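Local coordinates for solute Binding Protein, BlMnBP1 in complex with mannotriose (Bifidobacterium, PDB 6FUV) that binds beta-manno-oligosaccharides such as mannotriose and probably delivers them to an ABC transporter for uptake into the bifidobacterial cell, at residues V325-M328 with T329-G333; N42-A45 with Y46-E49; E106-D109 with K110-L114; T31-L35 with A36-G40. All blocks are in the same frame, centred on the assembly; numbering follows the deposited sequence.

Contact 1 of 4, residues V325-M328 with T329-G333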
# COMPACT_ATOMS: atom_id res chain seq x y z
N VAL A 325 -16.82 9.81 -4.67
CA VAL A 325 -15.37 9.79 -4.57
C VAL A 325 -14.86 11.17 -4.16
O VAL A 325 -13.97 11.31 -3.29
CB VAL A 325 -14.76 9.33 -5.90
CG1 VAL A 325 -13.23 9.47 -5.82
CG2 VAL A 325 -15.09 7.88 -6.19
N LYS A 326 -15.39 12.20 -4.80
CA LYS A 326 -14.98 13.55 -4.49
C LYS A 326 -15.30 13.89 -3.05
O LYS A 326 -14.51 14.57 -2.40
CB LYS A 326 -15.64 14.53 -5.45
CG LYS A 326 -15.06 15.94 -5.26
CD LYS A 326 -14.95 16.72 -6.55
CE LYS A 326 -14.46 18.14 -6.35
NZ LYS A 326 -14.39 18.88 -7.65
N TRP A 327 -16.46 13.45 -2.55
CA TRP A 327 -16.81 13.61 -1.14
C TRP A 327 -15.85 12.86 -0.23
O TRP A 327 -15.47 13.37 0.83
CB TRP A 327 -18.23 13.10 -0.88
CG TRP A 327 -18.68 13.38 0.54
CD1 TRP A 327 -19.33 14.50 0.98
CD2 TRP A 327 -18.55 12.54 1.70
NE1 TRP A 327 -19.54 14.44 2.36
CE2 TRP A 327 -19.06 13.24 2.81
CE3 TRP A 327 -18.00 11.30 1.91
CZ2 TRP A 327 -19.11 12.70 4.08
CZ3 TRP A 327 -18.03 10.78 3.17
CH2 TRP A 327 -18.59 11.45 4.24
N MET A 328 -15.47 11.63 -0.59
CA MET A 328 -14.47 10.95 0.22
C MET A 328 -13.18 11.76 0.23
O MET A 328 -12.51 11.86 1.25
CB MET A 328 -14.21 9.53 -0.30
CG MET A 328 -15.37 8.54 -0.05
SD MET A 328 -15.42 8.10 1.69
CE MET A 328 -13.82 7.28 1.84
N THR A 329 -12.81 12.33 -0.89
CA THR A 329 -11.50 12.98 -0.95
C THR A 329 -11.53 14.28 -0.17
O THR A 329 -10.67 14.53 0.68
CB THR A 329 -11.09 13.24 -2.40
OG1 THR A 329 -11.04 12.01 -3.09
CG2 THR A 329 -9.68 13.91 -2.52
N GLU A 330 -12.54 15.13 -0.42
CA GLU A 330 -12.54 16.47 0.12
C GLU A 330 -13.21 16.60 1.47
O GLU A 330 -12.97 17.62 2.12
CB GLU A 330 -13.22 17.44 -0.85
CG GLU A 330 -12.44 17.61 -2.19
CD GLU A 330 -12.86 18.80 -2.97
OE1 GLU A 330 -13.82 19.46 -2.54
OE2 GLU A 330 -12.24 19.10 -4.02
N LYS A 331 -14.03 15.63 1.89
CA LYS A 331 -14.91 15.87 3.03
C LYS A 331 -14.87 14.82 4.12
O LYS A 331 -15.11 15.12 5.29
CB LYS A 331 -16.35 15.98 2.56
CG LYS A 331 -16.64 17.11 1.59
CD LYS A 331 -16.35 18.43 2.25
CE LYS A 331 -17.23 19.53 1.66
NZ LYS A 331 -17.16 20.77 2.45
N SER A 332 -14.58 13.58 3.79
CA SER A 332 -14.87 12.52 4.74
C SER A 332 -13.94 12.50 5.94
O SER A 332 -14.30 12.00 7.01
CB SER A 332 -14.79 11.17 4.03
OG SER A 332 -13.46 10.73 3.85
N GLY A 333 -12.73 13.01 5.80
CA GLY A 333 -11.75 12.84 6.84
C GLY A 333 -11.18 11.46 6.97
O GLY A 333 -10.46 11.18 7.92

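Contact 2 of 4, residues N42-A45 with Y46-E49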
# COMPACT_ATOMS: atom_id res chain seq x y z
N ASN A 42 -16.69 3.33 10.83
CA ASN A 42 -16.89 2.36 9.76
C ASN A 42 -17.55 2.99 8.53
O ASN A 42 -17.88 4.17 8.49
CB ASN A 42 -17.71 1.15 10.24
CG ASN A 42 -19.13 1.51 10.59
OD1 ASN A 42 -19.56 2.64 10.44
ND2 ASN A 42 -19.87 0.51 11.05
N TRP A 43 -17.77 2.17 7.51
CA TRP A 43 -18.31 2.69 6.26
C TRP A 43 -19.66 3.36 6.47
O TRP A 43 -19.94 4.40 5.86
CB TRP A 43 -18.44 1.57 5.24
CG TRP A 43 -17.18 1.04 4.68
CD1 TRP A 43 -16.78 -0.27 4.64
CD2 TRP A 43 -16.12 1.79 4.06
NE1 TRP A 43 -15.55 -0.38 4.01
CE2 TRP A 43 -15.12 0.87 3.67
CE3 TRP A 43 -15.89 3.15 3.81
CZ2 TRP A 43 -13.93 1.26 3.07
CZ3 TRP A 43 -14.73 3.53 3.18
CH2 TRP A 43 -13.76 2.60 2.84
N ASP A 44 -20.54 2.77 7.26
CA ASP A 44 -21.90 3.32 7.37
C ASP A 44 -21.87 4.71 8.01
O ASP A 44 -22.58 5.62 7.59
CB ASP A 44 -22.81 2.39 8.19
CG ASP A 44 -23.23 1.13 7.44
OD1 ASP A 44 -23.24 1.11 6.20
OD2 ASP A 44 -23.54 0.15 8.09
N ALA A 45 -21.03 4.88 9.01
CA ALA A 45 -20.78 6.19 9.59
C ALA A 45 -20.37 7.22 8.55
O ALA A 45 -20.79 8.38 8.61
CB ALA A 45 -19.69 6.05 10.66
N TYR A 46 -19.51 6.85 7.61
CA TYR A 46 -19.15 7.82 6.59
C TYR A 46 -20.33 8.06 5.67
O TYR A 46 -20.58 9.19 5.21
CB TYR A 46 -17.93 7.35 5.78
CG TYR A 46 -16.62 7.43 6.50
CD1 TYR A 46 -16.01 8.63 6.73
CD2 TYR A 46 -15.98 6.30 6.94
CE1 TYR A 46 -14.79 8.71 7.44
CE2 TYR A 46 -14.75 6.38 7.62
CZ TYR A 46 -14.19 7.57 7.86
OH TYR A 46 -12.98 7.65 8.52
N ILE A 47 -21.05 6.99 5.33
CA ILE A 47 -22.11 7.12 4.35
C ILE A 47 -23.24 7.96 4.93
O ILE A 47 -23.84 8.80 4.25
CB ILE A 47 -22.56 5.71 3.91
CG1 ILE A 47 -21.44 5.07 3.09
CG2 ILE A 47 -23.91 5.81 3.17
CD1 ILE A 47 -21.56 3.62 2.88
N LYS A 48 -23.52 7.79 6.22
CA LYS A 48 -24.50 8.63 6.89
C LYS A 48 -24.14 10.10 6.75
O LYS A 48 -25.00 10.95 6.47
CB LYS A 48 -24.57 8.22 8.35
CG LYS A 48 -25.70 8.89 9.14
CD LYS A 48 -25.32 9.04 10.61
CE LYS A 48 -25.09 10.51 11.00
NZ LYS A 48 -26.35 11.15 11.52
N GLU A 49 -22.85 10.42 6.93
CA GLU A 49 -22.41 11.80 6.76
C GLU A 49 -22.54 12.24 5.32
O GLU A 49 -22.97 13.37 5.07
CB GLU A 49 -20.97 11.95 7.26
CG GLU A 49 -20.89 12.03 8.79
CD GLU A 49 -19.49 11.71 9.33
OE1 GLU A 49 -18.50 11.82 8.55
OE2 GLU A 49 -19.39 11.32 10.53

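Contact 3 of 4, residues E106-D109 with K110-L114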
# COMPACT_ATOMS: atom_id res chain seq x y z
N GLU A 106 -3.75 16.62 -16.15
CA GLU A 106 -3.30 17.95 -15.82
C GLU A 106 -4.37 18.72 -15.06
O GLU A 106 -4.04 19.55 -14.21
CB GLU A 106 -2.88 18.71 -17.06
CG GLU A 106 -3.76 18.66 -18.25
CD GLU A 106 -3.25 19.55 -19.41
OE1 GLU A 106 -2.59 20.59 -19.12
OE2 GLU A 106 -3.49 19.18 -20.60
N ASP A 107 -5.66 18.44 -15.29
CA ASP A 107 -6.66 19.10 -14.44
C ASP A 107 -6.74 18.45 -13.05
O ASP A 107 -6.87 19.15 -12.02
CB ASP A 107 -8.03 19.11 -15.12
CG ASP A 107 -8.04 19.90 -16.43
OD1 ASP A 107 -7.31 20.89 -16.56
OD2 ASP A 107 -8.74 19.49 -17.34
N MET A 108 -6.68 17.12 -13.00
CA MET A 108 -6.81 16.43 -11.73
C MET A 108 -5.62 16.73 -10.81
O MET A 108 -5.74 16.67 -9.59
CB MET A 108 -6.97 14.92 -11.94
CG MET A 108 -8.32 14.47 -12.47
SD MET A 108 -9.60 14.84 -11.26
CE MET A 108 -9.30 13.61 -10.05
N ASP A 109 -4.47 17.07 -11.40
CA ASP A 109 -3.26 17.36 -10.64
C ASP A 109 -3.37 18.65 -9.83
O ASP A 109 -2.65 18.81 -8.83
CB ASP A 109 -2.09 17.40 -11.61
CG ASP A 109 -0.77 17.77 -10.94
OD1 ASP A 109 -0.34 17.11 -9.96
OD2 ASP A 109 -0.15 18.74 -11.41
N LYS A 110 -4.29 19.53 -10.18
CA LYS A 110 -4.61 20.69 -9.36
C LYS A 110 -5.58 20.38 -8.22
O LYS A 110 -5.75 21.20 -7.32
CB LYS A 110 -5.23 21.76 -10.25
CG LYS A 110 -4.37 22.17 -11.42
CD LYS A 110 -5.23 22.74 -12.50
CE LYS A 110 -4.44 23.21 -13.68
NZ LYS A 110 -5.37 24.18 -14.47
N GLU A 111 -6.20 19.20 -8.25
CA GLU A 111 -7.21 18.80 -7.29
C GLU A 111 -6.72 17.78 -6.29
O GLU A 111 -7.05 17.89 -5.14
CB GLU A 111 -8.43 18.22 -8.01
CG GLU A 111 -9.20 19.21 -8.87
CD GLU A 111 -10.51 19.61 -8.21
OE1 GLU A 111 -11.57 19.03 -8.53
OE2 GLU A 111 -10.49 20.48 -7.33
N ILE A 112 -5.95 16.78 -6.72
CA ILE A 112 -5.52 15.71 -5.83
C ILE A 112 -4.02 15.49 -5.94
O ILE A 112 -3.40 15.78 -6.95
CB ILE A 112 -6.29 14.38 -6.11
CG1 ILE A 112 -6.10 13.94 -7.58
CG2 ILE A 112 -7.72 14.57 -5.81
CD1 ILE A 112 -6.45 12.47 -7.83
N LYS A 113 -3.44 14.93 -4.89
CA LYS A 113 -2.14 14.31 -4.99
C LYS A 113 -2.17 13.05 -5.87
O LYS A 113 -3.18 12.38 -6.02
CB LYS A 113 -1.66 13.94 -3.58
CG LYS A 113 -1.45 15.12 -2.60
CD LYS A 113 -0.81 14.68 -1.30
CE LYS A 113 -0.74 15.79 -0.24
NZ LYS A 113 -2.04 16.40 0.04
N LEU A 114 -1.05 12.76 -6.49
CA LEU A 114 -0.86 11.48 -7.17
C LEU A 114 -1.80 11.30 -8.35
O LEU A 114 -2.21 10.20 -8.65
CB LEU A 114 -1.00 10.35 -6.16
CG LEU A 114 -0.07 10.39 -4.96
CD1 LEU A 114 -0.47 9.36 -3.90
CD2 LEU A 114 1.31 10.16 -5.40
O HOH W 1 -7.58 23.11 -14.83
O HOH W 2 -1.15 15.25 -8.63

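Contact 4 of 4, residues T31-L35 with A36-G40. With BMA (beta-D-mannopyranose), chain B.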
# COMPACT_ATOMS: atom_id res chain seq x y z
N THR A 31 -12.75 -5.17 5.00
CA THR A 31 -13.78 -6.01 5.59
C THR A 31 -14.03 -5.59 7.02
O THR A 31 -15.17 -5.57 7.48
CB THR A 31 -13.41 -7.49 5.51
OG1 THR A 31 -12.15 -7.68 6.12
CG2 THR A 31 -13.36 -7.99 4.09
N ASP A 32 -12.97 -5.18 7.72
CA ASP A 32 -13.11 -4.66 9.07
C ASP A 32 -14.13 -3.53 9.14
O ASP A 32 -14.97 -3.51 10.03
CB ASP A 32 -11.74 -4.22 9.63
CG ASP A 32 -11.00 -3.20 8.78
OD1 ASP A 32 -11.33 -2.96 7.59
OD2 ASP A 32 -10.01 -2.64 9.34
N MET A 33 -14.09 -2.61 8.18
CA MET A 33 -14.95 -1.44 8.23
C MET A 33 -16.36 -1.74 7.75
O MET A 33 -17.20 -0.86 7.78
CB MET A 33 -14.35 -0.35 7.35
CG MET A 33 -13.14 0.33 7.94
SD MET A 33 -12.58 1.67 6.97
CE MET A 33 -13.98 2.75 6.78
N GLY A 34 -16.63 -2.93 7.23
CA GLY A 34 -17.98 -3.39 6.96
C GLY A 34 -18.69 -3.95 8.16
O GLY A 34 -19.86 -4.32 8.06
N LEU A 35 -18.03 -4.01 9.31
CA LEU A 35 -18.59 -4.61 10.51
C LEU A 35 -19.02 -3.56 11.52
O LEU A 35 -18.37 -2.51 11.68
CB LEU A 35 -17.58 -5.55 11.16
CG LEU A 35 -17.28 -6.84 10.42
CD1 LEU A 35 -16.24 -7.67 11.15
CD2 LEU A 35 -18.53 -7.66 10.28
N ALA A 36 -20.12 -3.85 12.21
CA ALA A 36 -20.62 -2.95 13.24
C ALA A 36 -19.62 -2.78 14.37
O ALA A 36 -19.59 -1.72 15.01
CB ALA A 36 -21.94 -3.48 13.78
N SER A 37 -18.75 -3.75 14.59
CA SER A 37 -17.77 -3.71 15.67
C SER A 37 -16.45 -2.98 15.32
O SER A 37 -15.54 -2.94 16.16
CB SER A 37 -17.43 -5.14 16.10
OG SER A 37 -17.16 -5.91 14.96
N TYR A 38 -16.33 -2.41 14.14
CA TYR A 38 -15.11 -1.71 13.78
C TYR A 38 -14.78 -0.71 14.90
O TYR A 38 -15.62 0.16 15.21
CB TYR A 38 -15.26 -1.00 12.44
CG TYR A 38 -13.99 -0.34 11.99
CD1 TYR A 38 -12.85 -1.08 11.80
CD2 TYR A 38 -13.92 1.02 11.78
CE1 TYR A 38 -11.67 -0.51 11.43
CE2 TYR A 38 -12.75 1.62 11.36
CZ TYR A 38 -11.62 0.85 11.20
OH TYR A 38 -10.43 1.37 10.80
N PRO A 39 -13.61 -0.79 15.51
CA PRO A 39 -13.30 0.11 16.63
C PRO A 39 -12.97 1.54 16.21
O PRO A 39 -12.06 2.16 16.75
CB PRO A 39 -12.10 -0.58 17.28
CG PRO A 39 -11.45 -1.32 16.23
CD PRO A 39 -12.53 -1.76 15.29
N GLY A 40 -13.66 2.02 15.22
CA GLY A 40 -13.52 3.38 14.76
C GLY A 40 -14.69 3.75 13.90
O GLY A 40 -15.80 3.22 14.05
C1 BMA B . -9.09 -6.19 7.03
C2 BMA B . -8.20 -4.96 7.19
C3 BMA B . -7.66 -4.56 5.79
C4 BMA B . -6.91 -5.77 5.19
C5 BMA B . -7.80 -7.02 5.20
C6 BMA B . -7.07 -8.29 4.70
O1 BMA B . -9.52 -6.53 8.28
O2 BMA B . -7.05 -5.26 8.00
O3 BMA B . -6.89 -3.38 5.89
O4 BMA B . -6.56 -5.58 3.81
O5 BMA B . -8.31 -7.25 6.54
O6 BMA B . -8.02 -9.34 4.51

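Contact 1 of 4, residues V325-M328 with T329-G333
Thr-329 opens the last turn of helix 315-330 with a regular backbone bond, its N lying 2.9 Å from Val-325 O. Its OG1, beside its own backbone N, lies 3.0 Å from the same oxygen. Glu-330 N then bonds to Lys-326 O, and the two side chains run side by side in the same direction: Lys-326 CE packs 3.4 Å from Glu-330 OE2. The ammonium itself stays beyond salt-bridge range of this carboxylate and turns instead to Glu-111 and the carbonyls of Tyr-8 and Ile-11.

Lys-331, the first residue to leave helical angles, gives its N to Trp-327 O and lays its aliphatic base on the indole. CB stands 3.7 Å from the centroid of the five-membered ring and only 16° off the ring normal, a clear CH-pi contact. The indole is in place because CG of Trp-327 swings opposite the backbone N (chi1 -174°), which directs the ring along the helix toward its C-terminal end. Ser-332 passes under the six-membered ring, with CB 3.4 Å from Trp-327 CZ3, while its OG donates to Met-328 O at 3.0 Å, in the carbonyl plane on a lone pair. That side-chain bond takes up a carbonyl of the terminal turn. Replacing Trp-327 by an alanine would probably leave Lys-331 CB and Ser-332 CB without their aromatic cover and open a gap at the helix end.

Trp-327 and Met-328 face helix 43-53, with Phe-50 edge-to-face to the indole, whereas Val-325 and Thr-329 rest on strand 123-132.

Contact 2 of 4, residues N42-A45 with Y46-E49
Tyr-46 has CG anti to its carbonyl carbon (chi1 -74°), which folds the ring back along the helix toward Asn-42 and Trp-43; Asn-42 sets its CG between the backbone N and the carbonyl carbon (chi1 66°), which swings its amide oxygen over the first turn. The result is an N-cap at the start of helix 43-53, the helix of a beta-alpha-beta unit between strands 22-28 and 57-63. Asn-42 OD1 accepts from Ala-45 N at 3.0 Å with a nearly straight N-H...O angle of 170°, taking up an amide of the first turn that has no preceding helical carbonyl to use.

The backbone carbonyl of Asn-42 meets both the amide and the ring of Tyr-46. Tyr-46 N bonds to it at 3.3 Å, and Tyr-46 CD2 approaches the same oxygen to 3.2 Å, obliquely to the ring. Trp-43 CA lies at the edge of the phenol ring, near its plane, and Trp-43 CE3 meets Tyr-46 CD2 at 4.4 Å, a looser apolar contact. The far end of the phenol is held by Asn-337, whose ND2 is hydrogen-bonded to OH. A leucine in place of Tyr-46 would probably leave the Asn-337 amide without its hydroxyl partner and take the aromatic edge away from Trp-43.

Trp-43 is buried, touching Val-61 of strand 57-63 and Met-328 of helix 315-330, with Phe-26 meeting its indole edge-to-face. Ile-47 faces the same strand through Val-59 and Val-61, and Glu-49 pairs with Lys-41. Along the next turn, Lys-48 N reaches Asp-44 O at 2.7 Å; on the Ile-47 side chain, CG1 rests 3.2 Å from Trp-43 O.

Contact 3 of 4, residues E106-D109 with K110-L114
Met-108 and Ile-112 cross obliquely, the methyl end of the first meeting the branch tip of the second: Met-108 CE is 3.8 Å from Ile-112 CD1. Two bends, at chi2 (-64°) and chi3 (-74°), curl the methionine so that CE comes back toward the following residues. Ile-112 CG1 also leans on Met-108 O, at 3.4 Å. The pair packs against Tyr-8 and Val-127.

Lys-110 takes another course. Its chain is extended beyond CG and runs past Glu-106 O, with CE 3.7 Å from that oxygen, toward Asp-107. The charged groups do not meet directly; a water accepts from Lys-110 NZ and donates to Asp-107 OD1 at 2.8 Å.

This is the exit from the short helix 105-108 into the loop leading to strand 119-120, and Met-108 O is its pivot, gripped by two amides. Ile-112 N comes almost straight in line with the carbonyl at 2.9 Å, while Glu-111 N sits well above the carbonyl plane at the same distance. Asp-109, with CG anti to the backbone N (chi1 177°), directs its carboxylate to Lys-345. Farther along, Lys-113 NZ is hydrogen-bonded to the carbonyls of Pro-342, Val-344 and Asp-347.

Contact 4 of 4, residues T31-L35 with A36-G40
Met-33 lays its CG over the centre of the Tyr-38 ring, 3.7 Å from the centroid and 13° off the normal, a CH-pi contact; the sulfur follows farther out, obliquely, with SD 4.8 Å from that centroid, as a Met-aromatic contact. The two side chains run side by side in the same direction. Tyr-38 reaches this place because its CG is opposite the backbone N (chi1 -176°), which carries the ring back over Asp-32 and Met-33.

Asp-32 runs alongside the same ring. Its OD2 is 3.4 Å from Tyr-38 CE1, and carboxylate and ring planes are turned 74° apart. The carboxylate is engaged by Arg-30 in a salt bridge, and the tyrosine OH bonds to Glu-338 and, weakly, to Arg-30, so the arginine links the acid and the phenol. OD1 of Asp-32 also takes a weak bond from Met-33 N.

The chain reverses in a type I beta turn from Leu-35 to Tyr-38, closed by Tyr-38 N on Leu-35 O at 3.2 Å, the donor standing well above the carbonyl plane. Before the turn, residues 32-34 form a 3-10 segment, and at its start Thr-31 and Asp-32 meet the sugar: Thr-31 OG1 lies 3.5 Å from mannose C1, and Asp-32 CB is 3.5 Å from mannose O1. Both residues belong to the glycan pocket, and this mannose is hydrogen-bonded by Trp-249, Glu-250, Lys-253 and Gln-273.

The loop joins strand 22-28 to helix 43-53, and Met-33 packs on Trp-43 and Tyr-46 of that helix.

Overall arrangement
Contacts 4 and 2 are consecutive along the chain, their centres about 11 Å apart: Met-33 O lies 3.1 Å from Trp-43 N, a probable hydrogen bond that ties the sugar-binding loop to the start of the helix. Contact 2 in turn packs on contact 1, where Trp-327 CH2 comes within 3.2 Å of Tyr-46 O. On its other flank contact 1 meets contact 3 through the salt bridge of Lys-326 NZ with Glu-111 OE1, 3.0 Å long. Of the four only contact 4 touches the mannose; contact 3 is farthest from contact 4, about 31 Å between centres. Glu-330, Lys-110 and Glu-111 instead line a site holding a polyethylene glycol, probably from crystallisation.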